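Local coordinates for protein probable starch synthase 4, chloroplastic/amyloplastic (Arabidopsis thaliana, PDB 6GNE) that is a probable plastid starch synthase with the two-domain GT-B glycosyltransferase fold, and holds adenosine-5'-diphosphate and glycan, at residues 74-79 with 117-122; 103-108 with 121-126; 327-332 with 446-451. All blocks are in the same frame, centred on the assembly; numbering follows the deposited sequence.

Contact 1 of 3, residues 74-79 with 117-122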
loop_
_atom_site.group_PDB
_atom_site.type_symbol
_atom_site.label_atom_id
_atom_site.label_comp_id
_atom_site.label_asym_id
_atom_site.label_seq_id
_atom_site.Cartn_x
_atom_site.Cartn_y
_atom_site.Cartn_z
ATOM N N TYR A 74 24.750 15.675 -1.082
ATOM C CA TYR A 74 25.191 16.084 0.249
ATOM C C TYR A 74 24.759 15.141 1.358
ATOM O O TYR A 74 23.649 14.681 1.366
ATOM C CB TYR A 74 24.651 17.495 0.538
ATOM C CG TYR A 74 24.958 18.074 1.914
ATOM C CD1 TYR A 74 24.140 17.790 3.024
ATOM C CD2 TYR A 74 26.046 18.947 2.097
ATOM C CE1 TYR A 74 24.421 18.340 4.281
ATOM C CE2 TYR A 74 26.328 19.496 3.352
ATOM C CZ TYR A 74 25.506 19.197 4.428
ATOM O OH TYR A 74 25.779 19.722 5.658
ATOM N N PHE A 75 25.649 14.890 2.311
ATOM C CA PHE A 75 25.291 14.236 3.585
ATOM C C PHE A 75 26.372 14.472 4.646
ATOM O O PHE A 75 27.542 14.277 4.346
ATOM C CB PHE A 75 25.098 12.739 3.385
ATOM C CG PHE A 75 24.068 12.135 4.280
ATOM C CD1 PHE A 75 22.721 12.510 4.176
ATOM C CD2 PHE A 75 24.418 11.162 5.207
ATOM C CE1 PHE A 75 21.760 11.938 4.993
ATOM C CE2 PHE A 75 23.450 10.584 6.032
ATOM C CZ PHE A 75 22.126 10.970 5.918
ATOM N N ASP A 76 25.992 14.901 5.862
ATOM C CA ASP A 76 26.948 15.138 6.983
ATOM C C ASP A 76 28.094 16.072 6.582
ATOM O O ASP A 76 29.252 15.795 6.890
ATOM C CB ASP A 76 27.525 13.808 7.544
ATOM C CG ASP A 76 26.450 12.921 8.235
ATOM O OD1 ASP A 76 25.609 13.438 8.995
ATOM O OD2 ASP A 76 26.462 11.690 8.039
ATOM N N GLY A 77 27.772 17.143 5.850
ATOM C CA GLY A 77 28.760 18.147 5.409
ATOM C C GLY A 77 29.708 17.813 4.258
ATOM O O GLY A 77 30.484 18.677 3.819
ATOM N N LYS A 78 29.656 16.565 3.776
ATOM C CA LYS A 78 30.475 16.073 2.657
ATOM C C LYS A 78 29.577 15.779 1.455
ATOM O O LYS A 78 28.366 15.585 1.610
ATOM C CB LYS A 78 31.193 14.789 3.059
ATOM C CG LYS A 78 32.335 14.978 4.057
ATOM C CD LYS A 78 32.442 13.843 5.078
ATOM C CE LYS A 78 33.888 13.353 5.273
ATOM N NZ LYS A 78 34.934 14.427 5.448
ATOM N N LEU A 79 30.183 15.776 0.268
ATOM C CA LEU A 79 29.534 15.326 -0.961
ATOM C C LEU A 79 29.869 13.844 -1.223
ATOM O O LEU A 79 30.986 13.385 -0.956
ATOM C CB LEU A 79 29.956 16.206 -2.145
ATOM C CG LEU A 79 29.699 17.727 -2.002
ATOM C CD1 LEU A 79 30.222 18.486 -3.222
ATOM C CD2 LEU A 79 28.225 18.056 -1.759
ATOM N N ASP A 117 17.429 3.508 9.489
ATOM C CA ASP A 117 16.451 3.851 8.418
ATOM C C ASP A 117 16.353 5.360 8.170
ATOM O O ASP A 117 16.257 5.797 7.019
ATOM C CB ASP A 117 15.036 3.293 8.703
ATOM C CG ASP A 117 14.836 1.863 8.214
ATOM O OD1 ASP A 117 15.708 1.283 7.540
ATOM O OD2 ASP A 117 13.763 1.315 8.476
ATOM N N PHE A 118 16.387 6.142 9.250
ATOM C CA PHE A 118 16.269 7.591 9.170
ATOM C C PHE A 118 17.348 8.174 8.237
ATOM O O PHE A 118 17.059 8.993 7.340
ATOM C CB PHE A 118 16.365 8.209 10.575
ATOM C CG PHE A 118 15.958 9.649 10.614
ATOM C CD1 PHE A 118 16.834 10.647 10.218
ATOM C CD2 PHE A 118 14.672 10.007 11.025
ATOM C CE1 PHE A 118 16.446 11.966 10.223
ATOM C CE2 PHE A 118 14.268 11.333 11.025
ATOM C CZ PHE A 118 15.167 12.313 10.631
ATOM N N ARG A 119 18.590 7.742 8.465
ATOM C CA ARG A 119 19.709 8.189 7.671
ATOM C C ARG A 119 19.585 7.697 6.221
ATOM O O ARG A 119 19.756 8.488 5.278
ATOM C CB ARG A 119 21.028 7.745 8.301
ATOM C CG ARG A 119 21.390 8.535 9.558
ATOM C CD ARG A 119 22.528 7.896 10.358
ATOM N NE ARG A 119 23.738 7.668 9.569
ATOM C CZ ARG A 119 24.576 8.619 9.145
ATOM N NH1 ARG A 119 25.640 8.271 8.431
ATOM N NH2 ARG A 119 24.357 9.912 9.389
ATOM N N ARG A 120 19.266 6.407 6.069
ATOM C CA ARG A 120 19.074 5.768 4.770
ATOM C C ARG A 120 18.121 6.593 3.909
ATOM O O ARG A 120 18.472 7.010 2.812
ATOM C CB ARG A 120 18.522 4.346 4.927
ATOM C CG ARG A 120 19.455 3.317 5.546
ATOM C CD ARG A 120 18.765 1.977 5.768
ATOM N NE ARG A 120 18.554 1.263 4.491
ATOM C CZ ARG A 120 17.525 0.465 4.181
ATOM N NH1 ARG A 120 16.522 0.226 5.030
ATOM N NH2 ARG A 120 17.488 -0.115 2.984
ATOM N N PHE A 121 16.930 6.887 4.411
ATOM C CA PHE A 121 15.922 7.530 3.562
ATOM C C PHE A 121 16.007 9.072 3.480
ATOM O O PHE A 121 15.609 9.671 2.473
ATOM C CB PHE A 121 14.527 7.015 3.923
ATOM C CG PHE A 121 14.335 5.545 3.613
ATOM C CD1 PHE A 121 14.158 5.129 2.302
ATOM C CD2 PHE A 121 14.352 4.584 4.626
ATOM C CE1 PHE A 121 13.977 3.789 2.005
ATOM C CE2 PHE A 121 14.191 3.236 4.335
ATOM C CZ PHE A 121 13.999 2.829 3.028
ATOM N N SER A 122 16.518 9.726 4.513
ATOM C CA SER A 122 16.839 11.153 4.393
ATOM C C SER A 122 17.967 11.375 3.361
ATOM O O SER A 122 17.926 12.347 2.602
ATOM C CB SER A 122 17.182 11.790 5.752
ATOM O OG SER A 122 18.332 11.208 6.318
#

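Contact 2 of 3, residues 103-108 with 121-126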
loop_
_atom_site.group_PDB
_atom_site.type_symbol
_atom_site.label_atom_id
_atom_site.label_comp_id
_atom_site.label_asym_id
_atom_site.label_seq_id
_atom_site.Cartn_x
_atom_site.Cartn_y
_atom_site.Cartn_z
ATOM N N SER A 103 28.523 3.610 4.218
ATOM C CA SER A 103 27.457 2.925 4.989
ATOM C C SER A 103 26.536 1.994 4.186
ATOM O O SER A 103 25.754 1.255 4.781
ATOM C CB SER A 103 26.560 3.947 5.707
ATOM O OG SER A 103 27.282 4.799 6.579
ATOM N N LYS A 104 26.592 2.055 2.856
ATOM C CA LYS A 104 25.943 1.064 1.985
ATOM C C LYS A 104 24.465 0.983 2.259
ATOM O O LYS A 104 23.920 -0.071 2.617
ATOM C CB LYS A 104 26.621 -0.300 2.132
ATOM C CG LYS A 104 28.036 -0.300 1.592
ATOM C CD LYS A 104 28.728 -1.649 1.906
ATOM C CE LYS A 104 29.567 -2.234 0.753
ATOM N NZ LYS A 104 28.977 -3.470 0.090
ATOM N N PHE A 105 23.813 2.120 2.086
ATOM C CA PHE A 105 22.460 2.281 2.563
ATOM C C PHE A 105 21.476 1.318 1.927
ATOM O O PHE A 105 20.584 0.831 2.609
ATOM C CB PHE A 105 21.981 3.714 2.352
ATOM C CG PHE A 105 22.722 4.743 3.169
ATOM C CD1 PHE A 105 22.831 4.620 4.557
ATOM C CD2 PHE A 105 23.275 5.866 2.551
ATOM C CE1 PHE A 105 23.511 5.577 5.308
ATOM C CE2 PHE A 105 23.944 6.821 3.294
ATOM C CZ PHE A 105 24.063 6.675 4.682
ATOM N N PHE A 106 21.625 1.031 0.642
ATOM C CA PHE A 106 20.682 0.147 -0.050
ATOM C C PHE A 106 21.293 -1.165 -0.508
ATOM O O PHE A 106 20.923 -1.721 -1.540
ATOM C CB PHE A 106 20.001 0.929 -1.163
ATOM C CG PHE A 106 19.300 2.131 -0.647
ATOM C CD1 PHE A 106 18.188 1.986 0.155
ATOM C CD2 PHE A 106 19.798 3.407 -0.875
ATOM C CE1 PHE A 106 17.561 3.091 0.692
ATOM C CE2 PHE A 106 19.166 4.523 -0.346
ATOM C CZ PHE A 106 18.050 4.361 0.445
ATOM N N TRP A 107 22.174 -1.688 0.340
ATOM C CA TRP A 107 22.891 -2.924 0.105
ATOM C C TRP A 107 22.788 -3.809 1.356
ATOM O O TRP A 107 23.742 -4.470 1.717
ATOM C CB TRP A 107 24.338 -2.544 -0.166
ATOM C CG TRP A 107 24.919 -2.926 -1.483
ATOM C CD1 TRP A 107 24.811 -4.135 -2.139
ATOM C CD2 TRP A 107 25.808 -2.115 -2.265
ATOM N NE1 TRP A 107 25.541 -4.101 -3.308
ATOM C CE2 TRP A 107 26.177 -2.883 -3.405
ATOM C CE3 TRP A 107 26.343 -0.814 -2.108
ATOM C CZ2 TRP A 107 27.054 -2.379 -4.403
ATOM C CZ3 TRP A 107 27.202 -0.313 -3.099
ATOM C CH2 TRP A 107 27.547 -1.094 -4.233
ATOM N N ARG A 108 21.615 -3.834 1.986
ATOM C CA ARG A 108 21.398 -4.476 3.293
ATOM C C ARG A 108 20.538 -5.740 3.226
ATOM O O ARG A 108 20.205 -6.319 4.260
ATOM C CB ARG A 108 20.684 -3.496 4.231
ATOM C CG ARG A 108 21.318 -2.114 4.354
ATOM C CD ARG A 108 22.684 -2.149 5.012
ATOM N NE ARG A 108 23.173 -0.781 5.228
ATOM C CZ ARG A 108 22.795 0.047 6.216
ATOM N NH1 ARG A 108 21.902 -0.320 7.135
ATOM N NH2 ARG A 108 23.309 1.271 6.275
ATOM N N PHE A 121 16.930 6.887 4.411
ATOM C CA PHE A 121 15.922 7.530 3.562
ATOM C C PHE A 121 16.007 9.072 3.480
ATOM O O PHE A 121 15.609 9.671 2.473
ATOM C CB PHE A 121 14.527 7.015 3.923
ATOM C CG PHE A 121 14.335 5.545 3.613
ATOM C CD1 PHE A 121 14.158 5.129 2.302
ATOM C CD2 PHE A 121 14.352 4.584 4.626
ATOM C CE1 PHE A 121 13.977 3.789 2.005
ATOM C CE2 PHE A 121 14.191 3.236 4.335
ATOM C CZ PHE A 121 13.999 2.829 3.028
ATOM N N SER A 122 16.518 9.726 4.513
ATOM C CA SER A 122 16.839 11.153 4.393
ATOM C C SER A 122 17.967 11.375 3.361
ATOM O O SER A 122 17.926 12.347 2.602
ATOM C CB SER A 122 17.182 11.790 5.752
ATOM O OG SER A 122 18.332 11.208 6.318
ATOM N N TYR A 123 18.964 10.488 3.314
ATOM C CA TYR A 123 19.977 10.562 2.242
ATOM C C TYR A 123 19.331 10.469 0.867
ATOM O O TYR A 123 19.565 11.312 -0.008
ATOM C CB TYR A 123 21.028 9.453 2.364
ATOM C CG TYR A 123 22.094 9.498 1.272
ATOM C CD1 TYR A 123 21.863 8.925 0.001
ATOM C CD2 TYR A 123 23.332 10.113 1.500
ATOM C CE1 TYR A 123 22.836 8.978 -0.988
ATOM C CE2 TYR A 123 24.309 10.157 0.508
ATOM C CZ TYR A 123 24.063 9.595 -0.730
ATOM O OH TYR A 123 25.049 9.626 -1.700
ATOM N N PHE A 124 18.537 9.418 0.694
ATOM C CA PHE A 124 17.835 9.161 -0.547
ATOM C C PHE A 124 17.019 10.368 -0.995
ATOM O O PHE A 124 17.051 10.740 -2.182
ATOM C CB PHE A 124 16.921 7.938 -0.411
ATOM C CG PHE A 124 15.978 7.770 -1.568
ATOM C CD1 PHE A 124 16.474 7.570 -2.861
ATOM C CD2 PHE A 124 14.602 7.841 -1.384
ATOM C CE1 PHE A 124 15.617 7.435 -3.938
ATOM C CE2 PHE A 124 13.737 7.687 -2.471
ATOM C CZ PHE A 124 14.247 7.487 -3.747
ATOM N N SER A 125 16.289 10.961 -0.051
ATOM C CA SER A 125 15.444 12.131 -0.325
ATOM C C SER A 125 16.274 13.280 -0.846
ATOM O O SER A 125 15.873 13.936 -1.798
ATOM C CB SER A 125 14.690 12.582 0.931
ATOM O OG SER A 125 13.752 11.610 1.361
ATOM N N ARG A 126 17.433 13.510 -0.234
ATOM C CA ARG A 126 18.342 14.565 -0.681
ATOM C C ARG A 126 18.868 14.262 -2.075
ATOM O O ARG A 126 18.723 15.084 -2.980
ATOM C CB ARG A 126 19.520 14.745 0.281
ATOM C CG ARG A 126 20.489 15.858 -0.089
ATOM C CD ARG A 126 19.791 17.209 -0.015
ATOM N NE ARG A 126 20.551 18.299 -0.635
ATOM C CZ ARG A 126 21.341 19.159 -0.003
ATOM N NH1 ARG A 126 21.597 19.063 1.304
ATOM N NH2 ARG A 126 21.929 20.111 -0.708
#

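Contact 3 of 3, residues 327-332 with 446-451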
loop_
_atom_site.group_PDB
_atom_site.type_symbol
_atom_site.label_atom_id
_atom_site.label_comp_id
_atom_site.label_asym_id
_atom_site.label_seq_id
_atom_site.Cartn_x
_atom_site.Cartn_y
_atom_site.Cartn_z
ATOM N N ILE A 327 -7.679 -13.128 12.915
ATOM C CA ILE A 327 -7.253 -14.023 11.859
ATOM C C ILE A 327 -7.036 -15.428 12.430
ATOM O O ILE A 327 -7.527 -16.408 11.870
ATOM C CB ILE A 327 -5.986 -13.531 11.168
ATOM C CG1 ILE A 327 -6.312 -12.248 10.384
ATOM C CG2 ILE A 327 -5.459 -14.563 10.199
ATOM C CD1 ILE A 327 -5.114 -11.470 9.880
ATOM N N ARG A 328 -6.303 -15.514 13.538
ATOM C CA ARG A 328 -6.156 -16.763 14.263
ATOM C C ARG A 328 -7.516 -17.429 14.547
ATOM O O ARG A 328 -7.683 -18.612 14.249
ATOM C CB ARG A 328 -5.435 -16.531 15.563
ATOM C CG ARG A 328 -5.144 -17.797 16.351
ATOM C CD ARG A 328 -4.771 -17.524 17.780
ATOM N NE ARG A 328 -3.926 -18.617 18.269
ATOM C CZ ARG A 328 -4.367 -19.793 18.748
ATOM N NH1 ARG A 328 -3.486 -20.706 19.174
ATOM N NH2 ARG A 328 -5.675 -20.078 18.799
ATOM N N HIS A 329 -8.463 -16.673 15.098
ATOM C CA HIS A 329 -9.788 -17.192 15.408
ATOM C C HIS A 329 -10.497 -17.696 14.175
ATOM O O HIS A 329 -11.130 -18.736 14.196
ATOM C CB HIS A 329 -10.665 -16.145 16.100
ATOM C CG HIS A 329 -12.089 -16.580 16.279
ATOM N ND1 HIS A 329 -12.440 -17.638 17.081
ATOM C CD2 HIS A 329 -13.247 -16.120 15.738
ATOM C CE1 HIS A 329 -13.755 -17.800 17.046
ATOM N NE2 HIS A 329 -14.271 -16.888 16.240
ATOM N N ALA A 330 -10.397 -16.945 13.094
ATOM C CA ALA A 330 -11.070 -17.267 11.835
ATOM C C ALA A 330 -10.631 -18.599 11.251
ATOM O O ALA A 330 -11.422 -19.243 10.582
ATOM C CB ALA A 330 -10.831 -16.163 10.816
ATOM N N ILE A 331 -9.378 -18.991 11.492
ATOM C CA ILE A 331 -8.911 -20.262 11.014
ATOM C C ILE A 331 -9.774 -21.369 11.627
ATOM O O ILE A 331 -10.340 -22.198 10.902
ATOM C CB ILE A 331 -7.426 -20.502 11.332
ATOM C CG1 ILE A 331 -6.543 -19.585 10.489
ATOM C CG2 ILE A 331 -7.022 -21.954 11.047
ATOM C CD1 ILE A 331 -5.121 -19.436 11.025
ATOM N N TYR A 332 -9.880 -21.357 12.945
ATOM C CA TYR A 332 -10.617 -22.394 13.665
ATOM C C TYR A 332 -12.112 -22.319 13.434
ATOM O O TYR A 332 -12.769 -23.340 13.332
ATOM C CB TYR A 332 -10.297 -22.369 15.180
ATOM C CG TYR A 332 -8.860 -22.666 15.469
ATOM C CD1 TYR A 332 -8.425 -23.957 15.557
ATOM C CD2 TYR A 332 -7.921 -21.623 15.608
ATOM C CE1 TYR A 332 -7.096 -24.238 15.821
ATOM C CE2 TYR A 332 -6.579 -21.877 15.879
ATOM C CZ TYR A 332 -6.166 -23.195 15.987
ATOM O OH TYR A 332 -4.856 -23.522 16.256
ATOM N N ALA A 446 -14.247 -5.265 17.191
ATOM C CA ALA A 446 -13.073 -6.082 16.951
ATOM C C ALA A 446 -12.950 -7.242 17.937
ATOM O O ALA A 446 -11.974 -7.344 18.647
ATOM C CB ALA A 446 -11.850 -5.200 17.025
ATOM N N ASP A 447 -13.951 -8.113 17.979
ATOM C CA ASP A 447 -13.943 -9.298 18.847
ATOM C C ASP A 447 -14.537 -10.535 18.123
ATOM O O ASP A 447 -15.074 -10.417 16.995
ATOM C CB ASP A 447 -14.630 -9.002 20.191
ATOM C CG ASP A 447 -16.115 -8.636 20.060
ATOM O OD1 ASP A 447 -16.739 -8.819 18.997
ATOM O OD2 ASP A 447 -16.687 -8.147 21.064
ATOM N N GLU A 448 -14.429 -11.702 18.749
ATOM C CA GLU A 448 -14.841 -12.935 18.100
ATOM C C GLU A 448 -16.344 -12.961 17.837
ATOM O O GLU A 448 -16.805 -13.385 16.798
ATOM C CB GLU A 448 -14.417 -14.142 18.919
ATOM C CG GLU A 448 -12.905 -14.279 19.065
ATOM C CD GLU A 448 -12.479 -15.556 19.773
ATOM O OE1 GLU A 448 -13.347 -16.412 20.220
ATOM O OE2 GLU A 448 -11.234 -15.666 19.874
ATOM N N GLN A 449 -17.100 -12.453 18.781
ATOM C CA GLN A 449 -18.541 -12.342 18.643
ATOM C C GLN A 449 -18.927 -11.565 17.348
ATOM O O GLN A 449 -19.711 -12.049 16.535
ATOM C CB GLN A 449 -19.105 -11.648 19.887
ATOM C CG GLN A 449 -20.485 -12.069 20.324
ATOM C CD GLN A 449 -21.446 -10.866 20.474
ATOM O OE1 GLN A 449 -21.795 -10.420 21.598
ATOM N NE2 GLN A 449 -21.869 -10.327 19.324
ATOM N N GLY A 450 -18.345 -10.378 17.146
ATOM C CA GLY A 450 -18.642 -9.576 15.983
ATOM C C GLY A 450 -18.268 -10.291 14.702
ATOM O O GLY A 450 -19.086 -10.388 13.768
ATOM N N PHE A 451 -17.038 -10.806 14.669
ATOM C CA PHE A 451 -16.543 -11.520 13.512
ATOM C C PHE A 451 -17.414 -12.743 13.195
ATOM O O PHE A 451 -17.758 -12.972 12.023
ATOM C CB PHE A 451 -15.032 -11.903 13.697
ATOM C CG PHE A 451 -14.449 -12.659 12.531
ATOM C CD1 PHE A 451 -13.941 -11.983 11.450
ATOM C CD2 PHE A 451 -14.492 -14.060 12.485
ATOM C CE1 PHE A 451 -13.467 -12.638 10.331
ATOM C CE2 PHE A 451 -14.012 -14.750 11.363
ATOM C CZ PHE A 451 -13.490 -14.014 10.281
#

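Contact 1 of 3, residues 74-79 with 117-122
A tight beta hairpin, in which a type I' turn from Phe75 to Lys78 joins strands 64-75 and 78-89 in the N-terminal half of the GT-B fold, faces the first turns of helix 117-134, and the two backbones come nearest where Phe75 CA lies 9.0 Å from Ser122 CA. The turn is closed by paired backbone bonds between Phe75 and Lys78. It needs positive phi at its two central positions, which suits Asp76 and Gly77, since aspartate tolerates that conformation better than most residues and glycine adopts it freely. Asp76 sends its carboxylate to Arg119: NH2 donates to OD2 over 3.1 Å in a nearly straight salt bridge (N-H...O 166°), and OD2 accepts on its syn lone pair. Carboxylate and guanidinium are almost coplanar, their planes only 7° apart. Arginine suits this place because its long chain, bent at chi3 (55°), brings the group from the flank of the helix to the hairpin. Beside this polar pair, Phe75 drives its ring into the helix surface. Its CE2 lies over one face of the guanidinium, 3.5 Å from Arg119 NH2, but the planes are well inclined and do not stack. Ser122 OG meets the ring edge, 3.7 Å from Phe75 CE1, while bonding back to Phe118 O. A small serine lets the ring come close, and Tyr123, one residue further along the helix, also packs edge-to-face with Phe75. Buried aromatic packing thus adjoins an ion pair nearer the surface; the Asp76 carboxylate is gripped through OD2 by Arg119 and through OD1 by Ser190 OG, which would favour its charged form.

Contact 2 of 3, residues 103-108 with 121-126
Phe106 pushes its ring like a wedge at the helix, entering the hollow between the Phe121 ring and the CB of Phe124. Its CZ lies 3.8 Å from Phe124 CB, and its CE1 lies 3.9 Å from Phe121 CE1. With Phe121 it forms an offset edge-to-face pair, the edge of Phe106 turned to the face of Phe121, centroids 5.7 Å apart and planes at 61°. Although the CB of Phe121 points away from the loop, chi1 of -66° swings its ring back beside the wedge. Phe105 and Phe106 belong to a loop between strand 92-100 and helix 117-134 in the N-terminal half of the GT-B fold, where a type I turn from Lys104 to Trp107 thrusts the two successive phenylalanines at the helix. Pro51 and Pro99, from neighbouring strands, line the Phe106 ring as well. Phe105 is the second bump. Its CE2 rests over one face of the Tyr123 ring, 3.8 Å from Tyr123 CD2, with the planes oblique at 44°. Tyrosine suits this spot because its ring face takes Phe105 CE2 while its hydroxyl hydrogen-bonds Asn82 ND2. Phe124 offers only its CB here, its ring running on to Ile49 and Ile97.

Contact 3 of 3, residues 327-332 with 446-451
The imidazole of His329 carries the side chain of Glu448 over one face and meets the ring of Phe451 at its edge. Glu448 lies flat on that face: its carboxylate plane is within 11° of the imidazole, and CD sits 3.4 Å from His329 ND1, toward the rim. Its CG makes a CH-pi contact 3.8 Å from the ring centroid, almost straight above it. At the edge, Phe451 CD2 is 4.0 Å from His329 CD2. The extended chain of Glu448 suits this role, having both methylene and carboxylate to spread over a ring. His329 reaches across because its CG is anti to the backbone N (chi1 173°), and its NE2 is hydrogen-bonded to Asn452 OD1, which, with Glu448 on one face, would limit rotation of the ring. Deeper in, Phe451 presses its outer ring carbons on Ala330, whose CB lies 3.5 Å from Phe451 CZ; the small alanine allows the helices to approach, and Ile391 of the underlying sheet touches both. Phe443 meets the Phe451 ring nearly at right angles. The contact joins helices 324-336 and 448-464 of the C-terminal Rossmann-like domain. Asp447 is the N-cap of helix 448-464, taking the Gly450 N-H on OD1 at 2.9 Å. Glu448 and His329 pair by stacking, since ND1 and OE1 stand at a poor angle for a hydrogen bond; the nearby negative charge would nonetheless tend to favour a protonated imidazole.

Overall arrangement
Contacts 1 and 2 are neighbours, their centres 7 Å apart, and both use helix 117-134, sharing Phe121 and Ser122. The hairpin of 74-79 and the loop of 103-108 meet the same helix, and a probable hydrogen bond from Arg120 NE to Phe105 O (2.8 Å) ties the helix to the loop. Contact 2 is the nearer to a bound glycan: the side chain of Phe121 lies about 6 Å from a bound glucose unit, whereas that of Ser122, in contact 1, is about 13 Å from a bound glucose unit. Contact 3 belongs to the other half of the GT-B fold, on the opposite side of the chain's centre, its centre about 45 Å from that of contact 1 and about 40 Å from that of contact 2.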